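PDB 1LF6: glucoamylase from Thermoanaerobacterium thermosaccharolyticum, which catalyses the hydrolysis of terminal 1,4-linked alpha-D-glucose residues from the non-reducing ends of glucan chains, releasing beta-D-glucose. Local coordinates for residues A[75-80]-A[87-92]; A[135-140]-A[242-247]; A[148-153]-A[233-238]; A[177-182]-A[194-199]. All coordinates share one frame; numbering follows the deposited sequence.

Contact 1 of 4, residues A[75-80]-A[87-92]; sequences IKFIVT and PDETKD
The Phe77 ring and the Glu89 carboxylate meet obliquely, their planes 60° apart. OE2 of Glu89 sits 3.4 Å from Phe77 CB and takes the hydrogen bond of Phe77 N at 2.6 Å, the N-H coming from above the carboxylate plane. Glu89 is gripped further by a salt bridge to Lys122 and a bond from Asn111. The second carboxylate, Asp88, is shared. Lys76 NZ makes a salt bridge of 2.6 Å to Asp88 OD1, from the syn side. Asp88 OD2 takes Thr90 OG1 and, as the N-cap of the short, weakly bonded helix 89-92, Thr90 N, both from one face. The CG of Lys76 is between its backbone N and carbonyl carbon (chi1 66°), and the chain then runs extended to cross Asp88 at about a right angle. An alanine at Asp88 would probably leave the Lys76 ammonium without its charged mate and the helix start without its side-chain cap. Val79 N bonds to Pro87 O at 3.2 Å, beside the single bridge of Ile78 with Asp88. Strand 70-80 lies between strands 58-63 and 150-157, and Phe77 packs on Ile120 of strand 118-126, in the other sheet.

Contact 2 of 4, residues A[135-140]-A[242-247]; sequences MKAKFE and SEFEIV
This is an antiparallel strand pair in one sheet of the N-terminal beta sandwich. The axes of 135-140 and 243-247 come within 4.7 Å. Met135 with Ile246 and Ala137 with Phe244 are hydrogen-bonded pairs, each closed by two backbone bonds. Lys136 with Glu245 and Lys138 with Glu243 are non-hydrogen-bonded pairs. One further bond, Phe139 N to Ser242 O at 2.8 Å, extends the pairing. The two faces differ. Met135, Ala137, Phe244 and Ile246 point to the buried face, toward the other sheet, where they meet Phe77 and Leu153. Met135 and Ile246 lie side by side; the bend at chi3 (64°) brings Met135 CE to 3.7 Å from Ile246 CB. The opposite face carries the charges. Lys136 crosses Glu243 obliquely; Lys136 CE lies 3.0 Å from Glu243 OE1, while NZ makes a long salt bridge of 3.6 Å to that oxygen. Lys136 also has a cation-pi partner in Tyr269. Lys138 CB rests 3.8 Å from Glu243 CG. In Phe244, CG stands between the backbone N and the carbonyl carbon (chi1 48°). Its ring lies with Ala137 O 3.6 Å above one face, offset toward the rim, and Ala137 CB 4.1 Å from Phe244 CZ.

Contact 3 of 4, residues A[148-153]-A[233-238]; sequences DYKLYL and GAEIDL
This is an antiparallel strand contact inside the seven-stranded sheet of the sandwich, where 150-157 has 70-80 on one flank and 230-236 on the other. Leu153 and Ala234 form a hydrogen-bonded pair, with Leu153 N to Ala234 O at 2.7 Å. Ile236 N gives an almost straight bond to Leu151 O, 2.8 Å. Leu151 N bonds to a water. On the core face, Leu151 CD2 is 4.1 Å from both Ile236 CB and Leu238 CD2, and the Leu151 side chain also meets Phe139 and Phe244 of the other sheet. On the other face Tyr152 and Glu235 lie side by side. Tyr152 CD2 is 3.5 Å from Glu235 CB, and the ring and carboxylate planes are 26° apart. A second water, in the ring plane, joins Tyr152 OH (2.7 Å) to Glu235 OE1 (2.8 Å). An alanine at Tyr152 would probably leave the Glu235 chain without its flat neighbour and its carboxylate freer to turn. The contact thus sets leucine and isoleucine side chains on the core face, and on the other a tyrosine and a glutamate whose polar ends share a water.

Contact 4 of 4, residues A[177-182]-A[194-199]; sequences EMLMAK and IGWKGY
Trp196 and Glu177 are joined by one direct hydrogen bond. Trp196 NE1 donates a hydrogen bond to the backbone O of Glu177 at 2.8 Å, well bent (132°), with the donor above the carbonyl plane. A water adds a second polar link: it accepts from Trp196 N and donates to Glu177 OE2 at 2.8 Å. The carboxylate of Glu177 meets Tyr199 at the ring edge. Glu177 OE2 lies 3.5 Å from Tyr199 CE2, and the two planes are 71° apart. Apolar contacts come from Leu179. Leu179 CD1 reaches the pyrrole part of Trp196 obliquely, 3.7 Å from Trp196 NE1, and touches Tyr199 CB at 4.1 Å. Beyond the segments, the indole also packs on Leu190, Ala234 and Ile236. No beta pairing joins the two segments. Strand 176-183 belongs to one sheet and strand 198-203 is the outermost strand of the other. Leu179 of one sheet packs on Trp196 and Tyr199 at the edge of the other, the sheet-to-sheet packing of a beta sandwich.

Overall arrangement
All four contacts lie in the N-terminal beta-sandwich region, on one side of the chain's centre and away from the probable catalytic residues. Contact 1 comes first along the chain. Contact 2 spans the longest loop; contact 3 falls within it, and contact 4 within contact 3. Contacts 1, 3 and 4 reach the seven-stranded sheet, where 70-80, 150-157, 230-236 and 198-203 are successive neighbours. Contact 2 belongs to the ten-stranded sheet, which 176-183 of contact 4 also joins. The centres of contacts 2 and 3 are about 11 Å apart, those of contacts 1 and 4 about 19 Å. Phe77, Phe244, Leu151 and Trp196 contribute to the packing between the two sheets.

Contact 1 of 4, residues A[75-80]-A[87-92]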
loop_
_atom_site.group_PDB
_atom_site.type_symbol
_atom_site.label_atom_id
_atom_site.label_comp_id
_atom_site.label_asym_id
_atom_site.label_seq_id
_atom_site.Cartn_x
_atom_site.Cartn_y
_atom_site.Cartn_z
ATOM N N ILE A 75 -16.543 -8.980 2.349
ATOM C CA ILE A 75 -17.213 -9.971 3.184
ATOM C C ILE A 75 -17.861 -9.098 4.250
ATOM O O ILE A 75 -17.185 -8.616 5.162
ATOM C CB ILE A 75 -16.231 -10.944 3.866
ATOM C CG1 ILE A 75 -15.412 -11.697 2.820
ATOM C CG2 ILE A 75 -17.013 -11.949 4.707
ATOM C CD1 ILE A 75 -14.353 -12.621 3.411
ATOM N N LYS A 76 -19.165 -8.872 4.119
ATOM C CA LYS A 76 -19.876 -8.018 5.059
ATOM C C LYS A 76 -21.169 -8.620 5.591
ATOM O O LYS A 76 -21.684 -9.610 5.060
ATOM C CB LYS A 76 -20.192 -6.677 4.393
ATOM C CG LYS A 76 -21.171 -6.802 3.231
ATOM C CD LYS A 76 -21.375 -5.477 2.517
ATOM C CE LYS A 76 -22.294 -5.646 1.314
ATOM N NZ LYS A 76 -22.509 -4.362 0.596
ATOM N N PHE A 77 -21.689 -8.003 6.647
ATOM C CA PHE A 77 -22.932 -8.447 7.262
ATOM C C PHE A 77 -24.081 -7.526 6.890
ATOM O O PHE A 77 -23.899 -6.313 6.751
ATOM C CB PHE A 77 -22.800 -8.475 8.788
ATOM C CG PHE A 77 -22.097 -9.688 9.313
ATOM C CD1 PHE A 77 -22.664 -10.950 9.167
ATOM C CD2 PHE A 77 -20.866 -9.575 9.947
ATOM C CE1 PHE A 77 -22.014 -12.082 9.644
ATOM C CE2 PHE A 77 -20.211 -10.699 10.427
ATOM C CZ PHE A 77 -20.785 -11.957 10.276
ATOM N N ILE A 78 -25.260 -8.119 6.723
ATOM C CA ILE A 78 -26.467 -7.367 6.411
ATOM C C ILE A 78 -27.495 -7.785 7.454
ATOM O O ILE A 78 -27.701 -8.979 7.685
ATOM C CB ILE A 78 -27.022 -7.704 5.007
ATOM C CG1 ILE A 78 -25.932 -7.511 3.952
ATOM C CG2 ILE A 78 -28.215 -6.806 4.698
ATOM C CD1 ILE A 78 -25.366 -6.101 3.901
ATOM N N VAL A 79 -28.128 -6.807 8.091
ATOM C CA VAL A 79 -29.121 -7.103 9.116
ATOM C C VAL A 79 -30.477 -6.500 8.783
ATOM O O VAL A 79 -30.564 -5.442 8.165
ATOM C CB VAL A 79 -28.668 -6.585 10.504
ATOM C CG1 VAL A 79 -28.236 -5.143 10.397
ATOM C CG2 VAL A 79 -29.800 -6.712 11.512
ATOM N N THR A 80 -31.533 -7.194 9.192
ATOM C CA THR A 80 -32.889 -6.735 8.953
ATOM C C THR A 80 -33.803 -7.231 10.068
ATOM O O THR A 80 -33.412 -8.077 10.873
ATOM C CB THR A 80 -33.426 -7.261 7.605
ATOM O OG1 THR A 80 -34.702 -6.669 7.339
ATOM C CG2 THR A 80 -33.578 -8.775 7.642
ATOM N N PRO A 87 -30.307 -2.602 6.844
ATOM C CA PRO A 87 -29.027 -1.884 6.852
ATOM C C PRO A 87 -27.794 -2.708 6.486
ATOM O O PRO A 87 -27.638 -3.854 6.908
ATOM C CB PRO A 87 -28.945 -1.347 8.277
ATOM C CG PRO A 87 -29.566 -2.437 9.053
ATOM C CD PRO A 87 -30.796 -2.775 8.224
ATOM N N ASP A 88 -26.929 -2.090 5.686
ATOM C CA ASP A 88 -25.670 -2.682 5.246
ATOM C C ASP A 88 -24.651 -2.083 6.208
ATOM O O ASP A 88 -24.459 -0.870 6.226
ATOM C CB ASP A 88 -25.382 -2.250 3.804
ATOM C CG ASP A 88 -24.021 -2.724 3.291
ATOM O OD1 ASP A 88 -23.838 -2.732 2.053
ATOM O OD2 ASP A 88 -23.137 -3.074 4.102
ATOM N N GLU A 89 -24.018 -2.927 7.017
ATOM C CA GLU A 89 -23.050 -2.450 8.003
ATOM C C GLU A 89 -21.971 -1.542 7.409
ATOM O O GLU A 89 -21.545 -0.584 8.052
ATOM C CB GLU A 89 -22.386 -3.632 8.722
ATOM C CG GLU A 89 -21.248 -4.285 7.946
ATOM C CD GLU A 89 -20.566 -5.402 8.720
ATOM O OE1 GLU A 89 -20.405 -5.262 9.950
ATOM O OE2 GLU A 89 -20.176 -6.409 8.093
ATOM N N THR A 90 -21.543 -1.834 6.182
ATOM C CA THR A 90 -20.500 -1.038 5.542
ATOM C C THR A 90 -20.906 0.394 5.215
ATOM O O THR A 90 -20.068 1.200 4.811
ATOM C CB THR A 90 -19.973 -1.712 4.244
ATOM O OG1 THR A 90 -21.008 -1.756 3.254
ATOM C CG2 THR A 90 -19.503 -3.126 4.533
ATOM N N LYS A 91 -22.180 0.730 5.393
ATOM C CA LYS A 91 -22.622 2.093 5.100
ATOM C C LYS A 91 -23.663 2.643 6.065
ATOM O O LYS A 91 -23.852 3.854 6.145
ATOM C CB LYS A 91 -23.161 2.166 3.671
ATOM C CG LYS A 91 -24.164 1.090 3.342
ATOM C CD LYS A 91 -23.840 0.431 2.011
ATOM C CE LYS A 91 -23.943 1.416 0.858
ATOM N NZ LYS A 91 -23.677 0.740 -0.440
ATOM N N ASP A 92 -24.329 1.759 6.803
ATOM C CA ASP A 92 -25.363 2.194 7.737
ATOM C C ASP A 92 -24.961 2.062 9.200
ATOM O O ASP A 92 -25.809 2.148 10.090
ATOM C CB ASP A 92 -26.651 1.406 7.493
ATOM C CG ASP A 92 -27.120 1.491 6.055
ATOM O OD1 ASP A 92 -27.114 2.609 5.499
ATOM O OD2 ASP A 92 -27.495 0.446 5.483
HETATM O O HOH W 1 -20.215 -2.942 0.283
#

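Contact 2 of 4, residues A[135-140]-A[242-247]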
loop_
_atom_site.group_PDB
_atom_site.type_symbol
_atom_site.label_atom_id
_atom_site.label_comp_id
_atom_site.label_asym_id
_atom_site.label_seq_id
_atom_site.Cartn_x
_atom_site.Cartn_y
_atom_site.Cartn_z
ATOM N N MET A 135 -12.670 -14.810 11.078
ATOM C CA MET A 135 -13.427 -13.678 11.583
ATOM C C MET A 135 -14.427 -14.145 12.621
ATOM O O MET A 135 -15.414 -14.803 12.292
ATOM C CB MET A 135 -14.197 -12.947 10.476
ATOM C CG MET A 135 -15.141 -11.878 11.040
ATOM S SD MET A 135 -16.215 -11.065 9.840
ATOM C CE MET A 135 -17.218 -12.467 9.294
ATOM N N LYS A 136 -14.165 -13.820 13.879
ATOM C CA LYS A 136 -15.098 -14.174 14.933
ATOM C C LYS A 136 -16.020 -12.971 15.012
ATOM O O LYS A 136 -15.566 -11.828 14.965
ATOM C CB LYS A 136 -14.378 -14.373 16.268
ATOM C CG LYS A 136 -15.303 -14.809 17.401
ATOM C CD LYS A 136 -14.507 -15.327 18.587
ATOM C CE LYS A 136 -15.401 -15.991 19.619
ATOM N NZ LYS A 136 -14.612 -16.563 20.753
ATOM N N ALA A 137 -17.317 -13.224 15.108
ATOM C CA ALA A 137 -18.275 -12.136 15.179
ATOM C C ALA A 137 -19.376 -12.453 16.172
ATOM O O ALA A 137 -19.681 -13.618 16.429
ATOM C CB ALA A 137 -18.874 -11.879 13.801
ATOM N N LYS A 138 -19.959 -11.401 16.733
ATOM C CA LYS A 138 -21.050 -11.531 17.682
ATOM C C LYS A 138 -22.038 -10.410 17.396
ATOM O O LYS A 138 -21.644 -9.266 17.157
ATOM C CB LYS A 138 -20.544 -11.422 19.124
ATOM C CG LYS A 138 -20.020 -10.047 19.513
ATOM C CD LYS A 138 -19.743 -9.958 21.014
ATOM C CE LYS A 138 -19.187 -8.588 21.389
ATOM N NZ LYS A 138 -18.899 -8.453 22.848
ATOM N N PHE A 139 -23.322 -10.749 17.406
ATOM C CA PHE A 139 -24.367 -9.776 17.144
ATOM C C PHE A 139 -25.060 -9.389 18.437
ATOM O O PHE A 139 -25.345 -10.245 19.274
ATOM C CB PHE A 139 -25.380 -10.358 16.154
ATOM C CG PHE A 139 -26.531 -9.444 15.852
ATOM C CD1 PHE A 139 -27.688 -9.475 16.627
ATOM C CD2 PHE A 139 -26.454 -8.537 14.801
ATOM C CE1 PHE A 139 -28.750 -8.618 16.361
ATOM C CE2 PHE A 139 -27.509 -7.674 14.525
ATOM C CZ PHE A 139 -28.661 -7.714 15.308
ATOM N N GLU A 140 -25.323 -8.097 18.601
ATOM C CA GLU A 140 -25.996 -7.605 19.799
ATOM C C GLU A 140 -27.197 -6.747 19.443
ATOM O O GLU A 140 -27.091 -5.818 18.646
ATOM C CB GLU A 140 -25.056 -6.753 20.651
ATOM C CG GLU A 140 -23.810 -7.443 21.153
ATOM C CD GLU A 140 -23.020 -6.546 22.086
ATOM O OE1 GLU A 140 -23.455 -6.371 23.242
ATOM O OE2 GLU A 140 -21.979 -6.001 21.661
ATOM N N SER A 242 -25.412 -16.134 19.114
ATOM C CA SER A 242 -25.220 -14.768 18.639
ATOM C C SER A 242 -23.743 -14.502 18.339
ATOM O O SER A 242 -23.395 -13.482 17.752
ATOM C CB SER A 242 -25.725 -13.769 19.683
ATOM O OG SER A 242 -25.018 -13.906 20.903
ATOM N N GLU A 243 -22.883 -15.430 18.751
ATOM C CA GLU A 243 -21.445 -15.315 18.526
ATOM C C GLU A 243 -20.974 -16.547 17.761
ATOM O O GLU A 243 -21.262 -17.678 18.155
ATOM C CB GLU A 243 -20.708 -15.207 19.861
ATOM C CG GLU A 243 -19.214 -14.944 19.728
ATOM C CD GLU A 243 -18.593 -14.453 21.025
ATOM O OE1 GLU A 243 -17.369 -14.219 21.045
ATOM O OE2 GLU A 243 -19.328 -14.300 22.023
ATOM N N PHE A 244 -20.241 -16.325 16.674
ATOM C CA PHE A 244 -19.785 -17.422 15.827
ATOM C C PHE A 244 -18.459 -17.133 15.127
ATOM O O PHE A 244 -17.937 -16.024 15.195
ATOM C CB PHE A 244 -20.850 -17.701 14.773
ATOM C CG PHE A 244 -21.335 -16.459 14.079
ATOM C CD1 PHE A 244 -22.232 -15.604 14.709
ATOM C CD2 PHE A 244 -20.848 -16.113 12.821
ATOM C CE1 PHE A 244 -22.638 -14.418 14.099
ATOM C CE2 PHE A 244 -21.249 -14.926 12.202
ATOM C CZ PHE A 244 -22.143 -14.078 12.842
ATOM N N GLU A 245 -17.933 -18.140 14.438
ATOM C CA GLU A 245 -16.669 -18.010 13.729
ATOM C C GLU A 245 -16.823 -18.274 12.232
ATOM O O GLU A 245 -17.300 -19.338 11.828
ATOM C CB GLU A 245 -15.646 -18.992 14.301
ATOM C CG GLU A 245 -15.448 -18.883 15.801
ATOM C CD GLU A 245 -14.470 -19.914 16.343
ATOM O OE1 GLU A 245 -14.254 -19.934 17.572
ATOM O OE2 GLU A 245 -13.921 -20.701 15.541
ATOM N N ILE A 246 -16.418 -17.306 11.415
ATOM C CA ILE A 246 -16.489 -17.453 9.965
ATOM C C ILE A 246 -15.076 -17.710 9.452
ATOM O O ILE A 246 -14.137 -16.988 9.802
ATOM C CB ILE A 246 -17.069 -16.179 9.294
ATOM C CG1 ILE A 246 -18.523 -15.981 9.731
ATOM C CG2 ILE A 246 -16.995 -16.300 7.771
ATOM C CD1 ILE A 246 -19.442 -17.147 9.378
ATOM N N VAL A 247 -14.921 -18.749 8.638
ATOM C CA VAL A 247 -13.613 -19.091 8.099
ATOM C C VAL A 247 -13.608 -19.156 6.575
ATOM O O VAL A 247 -14.475 -19.784 5.967
ATOM C CB VAL A 247 -13.113 -20.452 8.653
ATOM C CG1 VAL A 247 -11.750 -20.792 8.062
ATOM C CG2 VAL A 247 -13.034 -20.397 10.171
#

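Contact 3 of 4, residues A[148-153]-A[233-238]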
loop_
_atom_site.group_PDB
_atom_site.type_symbol
_atom_site.label_atom_id
_atom_site.label_comp_id
_atom_site.label_asym_id
_atom_site.label_seq_id
_atom_site.Cartn_x
_atom_site.Cartn_y
_atom_site.Cartn_z
ATOM N N ASP A 148 -35.735 -10.532 17.146
ATOM C CA ASP A 148 -36.442 -9.606 16.269
ATOM C C ASP A 148 -35.571 -9.208 15.082
ATOM O O ASP A 148 -35.969 -8.382 14.259
ATOM C CB ASP A 148 -36.852 -8.350 17.039
ATOM C CG ASP A 148 -37.784 -8.654 18.195
ATOM O OD1 ASP A 148 -38.838 -9.289 17.963
ATOM O OD2 ASP A 148 -37.469 -8.254 19.338
ATOM N N TYR A 149 -34.388 -9.807 14.991
ATOM C CA TYR A 149 -33.461 -9.488 13.915
ATOM C C TYR A 149 -32.987 -10.703 13.126
ATOM O O TYR A 149 -33.024 -11.836 13.607
ATOM C CB TYR A 149 -32.244 -8.753 14.490
ATOM C CG TYR A 149 -32.577 -7.431 15.144
ATOM C CD1 TYR A 149 -32.900 -6.314 14.373
ATOM C CD2 TYR A 149 -32.590 -7.300 16.532
ATOM C CE1 TYR A 149 -33.226 -5.097 14.969
ATOM C CE2 TYR A 149 -32.916 -6.086 17.138
ATOM C CZ TYR A 149 -33.231 -4.991 16.352
ATOM O OH TYR A 149 -33.545 -3.786 16.940
ATOM N N LYS A 150 -32.550 -10.446 11.898
ATOM C CA LYS A 150 -32.025 -11.488 11.025
ATOM C C LYS A 150 -30.639 -11.018 10.603
ATOM O O LYS A 150 -30.445 -9.843 10.295
ATOM C CB LYS A 150 -32.908 -11.672 9.786
ATOM C CG LYS A 150 -34.218 -12.415 10.019
ATOM C CD LYS A 150 -35.217 -11.581 10.804
ATOM C CE LYS A 150 -36.560 -12.297 10.901
ATOM N NZ LYS A 150 -37.518 -11.585 11.791
ATOM N N LEU A 151 -29.675 -11.930 10.592
ATOM C CA LEU A 151 -28.316 -11.573 10.211
ATOM C C LEU A 151 -27.865 -12.376 9.002
ATOM O O LEU A 151 -27.932 -13.607 9.001
ATOM C CB LEU A 151 -27.361 -11.822 11.381
ATOM C CG LEU A 151 -25.898 -11.450 11.154
ATOM C CD1 LEU A 151 -25.759 -9.942 11.009
ATOM C CD2 LEU A 151 -25.070 -11.950 12.326
ATOM N N TYR A 152 -27.408 -11.674 7.970
ATOM C CA TYR A 152 -26.949 -12.335 6.756
ATOM C C TYR A 152 -25.520 -11.938 6.409
ATOM O O TYR A 152 -25.103 -10.801 6.633
ATOM C CB TYR A 152 -27.879 -12.006 5.583
ATOM C CG TYR A 152 -29.349 -12.220 5.883
ATOM C CD1 TYR A 152 -30.102 -11.231 6.512
ATOM C CD2 TYR A 152 -29.981 -13.421 5.554
ATOM C CE1 TYR A 152 -31.449 -11.429 6.807
ATOM C CE2 TYR A 152 -31.328 -13.631 5.846
ATOM C CZ TYR A 152 -32.055 -12.630 6.474
ATOM O OH TYR A 152 -33.383 -12.833 6.778
ATOM N N LEU A 153 -24.778 -12.893 5.860
ATOM C CA LEU A 153 -23.393 -12.683 5.466
ATOM C C LEU A 153 -23.315 -12.694 3.944
ATOM O O LEU A 153 -23.807 -13.624 3.301
ATOM C CB LEU A 153 -22.512 -13.798 6.038
ATOM C CG LEU A 153 -21.002 -13.706 5.790
ATOM C CD1 LEU A 153 -20.456 -12.461 6.468
ATOM C CD2 LEU A 153 -20.308 -14.950 6.330
ATOM N N GLY A 233 -24.263 -15.490 -0.461
ATOM C CA GLY A 233 -24.923 -15.070 0.761
ATOM C C GLY A 233 -25.360 -16.219 1.647
ATOM O O GLY A 233 -25.549 -17.345 1.184
ATOM N N ALA A 234 -25.512 -15.931 2.934
ATOM C CA ALA A 234 -25.928 -16.938 3.896
ATOM C C ALA A 234 -26.511 -16.267 5.125
ATOM O O ALA A 234 -26.106 -15.165 5.497
ATOM C CB ALA A 234 -24.739 -17.812 4.291
ATOM N N GLU A 235 -27.479 -16.930 5.743
ATOM C CA GLU A 235 -28.102 -16.406 6.945
ATOM C C GLU A 235 -27.475 -17.089 8.153
ATOM O O GLU A 235 -27.168 -18.283 8.123
ATOM C CB GLU A 235 -29.614 -16.648 6.920
ATOM C CG GLU A 235 -30.326 -16.323 8.231
ATOM C CD GLU A 235 -31.836 -16.257 8.073
ATOM O OE1 GLU A 235 -32.394 -17.097 7.336
ATOM O OE2 GLU A 235 -32.464 -15.368 8.690
ATOM N N ILE A 236 -27.263 -16.314 9.209
ATOM C CA ILE A 236 -26.675 -16.838 10.430
ATOM C C ILE A 236 -27.809 -17.149 11.403
ATOM O O ILE A 236 -28.645 -16.289 11.682
ATOM C CB ILE A 236 -25.722 -15.801 11.069
ATOM C CG1 ILE A 236 -24.665 -15.364 10.049
ATOM C CG2 ILE A 236 -25.063 -16.392 12.307
ATOM C CD1 ILE A 236 -23.782 -16.487 9.544
ATOM N N ASP A 237 -27.842 -18.378 11.904
ATOM C CA ASP A 237 -28.882 -18.785 12.845
ATOM C C ASP A 237 -28.572 -18.162 14.206
ATOM O O ASP A 237 -27.836 -18.740 15.007
ATOM C CB ASP A 237 -28.913 -20.312 12.977
ATOM C CG ASP A 237 -30.159 -20.812 13.694
ATOM O OD1 ASP A 237 -30.617 -20.140 14.643
ATOM O OD2 ASP A 237 -30.673 -21.885 13.314
ATOM N N LEU A 238 -29.132 -16.983 14.459
ATOM C CA LEU A 238 -28.905 -16.284 15.715
ATOM C C LEU A 238 -29.425 -17.055 16.923
ATOM O O LEU A 238 -28.776 -17.087 17.971
ATOM C CB LEU A 238 -29.555 -14.898 15.679
ATOM C CG LEU A 238 -28.911 -13.860 14.757
ATOM C CD1 LEU A 238 -29.723 -12.571 14.789
ATOM C CD2 LEU A 238 -27.476 -13.600 15.197
HETATM O O HOH W 2 -30.247 -14.628 10.916
HETATM O O HOH W 3 -34.165 -15.321 6.082
#

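Contact 4 of 4, residues A[177-182]-A[194-199]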
loop_
_atom_site.group_PDB
_atom_site.type_symbol
_atom_site.label_atom_id
_atom_site.label_comp_id
_atom_site.label_asym_id
_atom_site.label_seq_id
_atom_site.Cartn_x
_atom_site.Cartn_y
_atom_site.Cartn_z
ATOM N N GLU A 177 -21.305 -27.557 5.653
ATOM C CA GLU A 177 -21.747 -26.851 4.460
ATOM C C GLU A 177 -20.844 -25.664 4.170
ATOM O O GLU A 177 -20.790 -24.713 4.946
ATOM C CB GLU A 177 -23.188 -26.368 4.618
ATOM C CG GLU A 177 -24.232 -27.452 4.424
ATOM C CD GLU A 177 -25.644 -26.902 4.435
ATOM O OE1 GLU A 177 -26.558 -27.634 4.008
ATOM O OE2 GLU A 177 -25.843 -25.745 4.870
ATOM N N MET A 178 -20.141 -25.727 3.046
ATOM C CA MET A 178 -19.231 -24.660 2.655
ATOM C C MET A 178 -19.598 -24.068 1.297
ATOM O O MET A 178 -19.883 -24.799 0.347
ATOM C CB MET A 178 -17.794 -25.192 2.595
ATOM C CG MET A 178 -17.243 -25.714 3.911
ATOM S SD MET A 178 -15.584 -26.409 3.716
ATOM C CE MET A 178 -15.280 -27.033 5.383
ATOM N N LEU A 179 -19.600 -22.741 1.217
ATOM C CA LEU A 179 -19.890 -22.050 -0.035
ATOM C C LEU A 179 -18.559 -21.985 -0.775
ATOM O O LEU A 179 -17.581 -21.438 -0.261
ATOM C CB LEU A 179 -20.420 -20.638 0.231
ATOM C CG LEU A 179 -21.901 -20.511 0.604
ATOM C CD1 LEU A 179 -22.227 -21.417 1.775
ATOM C CD2 LEU A 179 -22.224 -19.059 0.942
ATOM N N MET A 180 -18.522 -22.554 -1.973
ATOM C CA MET A 180 -17.299 -22.585 -2.762
ATOM C C MET A 180 -17.300 -21.590 -3.917
ATOM O O MET A 180 -18.354 -21.218 -4.434
ATOM C CB MET A 180 -17.082 -23.991 -3.328
ATOM C CG MET A 180 -17.261 -25.112 -2.317
ATOM S SD MET A 180 -16.073 -25.032 -0.969
ATOM C CE MET A 180 -14.576 -25.472 -1.855
ATOM N N ALA A 181 -16.103 -21.177 -4.322
ATOM C CA ALA A 181 -15.928 -20.252 -5.434
ATOM C C ALA A 181 -14.630 -20.624 -6.130
ATOM O O ALA A 181 -13.664 -21.027 -5.480
ATOM C CB ALA A 181 -15.863 -18.815 -4.929
ATOM N N LYS A 182 -14.602 -20.504 -7.452
ATOM C CA LYS A 182 -13.395 -20.847 -8.182
ATOM C C LYS A 182 -13.247 -20.106 -9.501
ATOM O O LYS A 182 -14.208 -19.566 -10.052
ATOM C CB LYS A 182 -13.345 -22.360 -8.428
ATOM C CG LYS A 182 -14.479 -22.902 -9.289
ATOM C CD LYS A 182 -14.036 -23.163 -10.725
ATOM C CE LYS A 182 -13.089 -24.351 -10.804
ATOM N NZ LYS A 182 -12.667 -24.637 -12.201
ATOM N N ILE A 194 -20.792 -22.843 13.239
ATOM C CA ILE A 194 -22.145 -23.233 13.609
ATOM C C ILE A 194 -22.979 -23.503 12.362
ATOM O O ILE A 194 -24.193 -23.690 12.447
ATOM C CB ILE A 194 -22.853 -22.136 14.423
ATOM C CG1 ILE A 194 -22.907 -20.840 13.614
ATOM C CG2 ILE A 194 -22.141 -21.933 15.741
ATOM C CD1 ILE A 194 -23.803 -19.777 14.222
ATOM N N GLY A 195 -22.323 -23.516 11.207
ATOM C CA GLY A 195 -23.026 -23.767 9.961
ATOM C C GLY A 195 -23.891 -22.600 9.521
ATOM O O GLY A 195 -23.792 -21.502 10.076
ATOM N N TRP A 196 -24.747 -22.834 8.528
ATOM C CA TRP A 196 -25.625 -21.787 8.011
ATOM C C TRP A 196 -27.094 -22.136 8.204
ATOM O O TRP A 196 -27.473 -23.307 8.178
ATOM C CB TRP A 196 -25.370 -21.564 6.517
ATOM C CG TRP A 196 -23.923 -21.536 6.142
ATOM C CD1 TRP A 196 -23.213 -22.530 5.531
ATOM C CD2 TRP A 196 -23.003 -20.465 6.365
ATOM N NE1 TRP A 196 -21.907 -22.144 5.357
ATOM C CE2 TRP A 196 -21.749 -20.880 5.861
ATOM C CE3 TRP A 196 -23.112 -19.193 6.943
ATOM C CZ2 TRP A 196 -20.613 -20.066 5.917
ATOM C CZ3 TRP A 196 -21.981 -18.385 6.998
ATOM C CH2 TRP A 196 -20.748 -18.827 6.487
ATOM N N LYS A 197 -27.917 -21.111 8.393
ATOM C CA LYS A 197 -29.348 -21.305 8.561
ATOM C C LYS A 197 -29.950 -21.371 7.162
ATOM O O LYS A 197 -31.118 -21.713 6.983
ATOM C CB LYS A 197 -29.955 -20.131 9.330
ATOM C CG LYS A 197 -31.445 -20.269 9.589
ATOM C CD LYS A 197 -31.976 -19.133 10.450
ATOM C CE LYS A 197 -33.449 -19.338 10.776
ATOM N NZ LYS A 197 -33.970 -18.277 11.683
ATOM N N GLY A 198 -29.126 -21.039 6.173
ATOM C CA GLY A 198 -29.556 -21.050 4.785
ATOM C C GLY A 198 -28.503 -20.387 3.914
ATOM O O GLY A 198 -27.732 -19.555 4.398
ATOM N N TYR A 199 -28.462 -20.750 2.635
ATOM C CA TYR A 199 -27.486 -20.181 1.714
ATOM C C TYR A 199 -28.081 -19.891 0.341
ATOM O O TYR A 199 -29.165 -20.373 0.007
ATOM C CB TYR A 199 -26.297 -21.135 1.566
ATOM C CG TYR A 199 -26.687 -22.536 1.141
ATOM C CD1 TYR A 199 -27.141 -22.796 -0.154
ATOM C CD2 TYR A 199 -26.629 -23.598 2.042
ATOM C CE1 TYR A 199 -27.528 -24.080 -0.540
ATOM C CE2 TYR A 199 -27.012 -24.883 1.669
ATOM C CZ TYR A 199 -27.462 -25.120 0.379
ATOM O OH TYR A 199 -27.848 -26.393 0.013
HETATM O O HOH W 4 -24.914 -25.538 7.523
#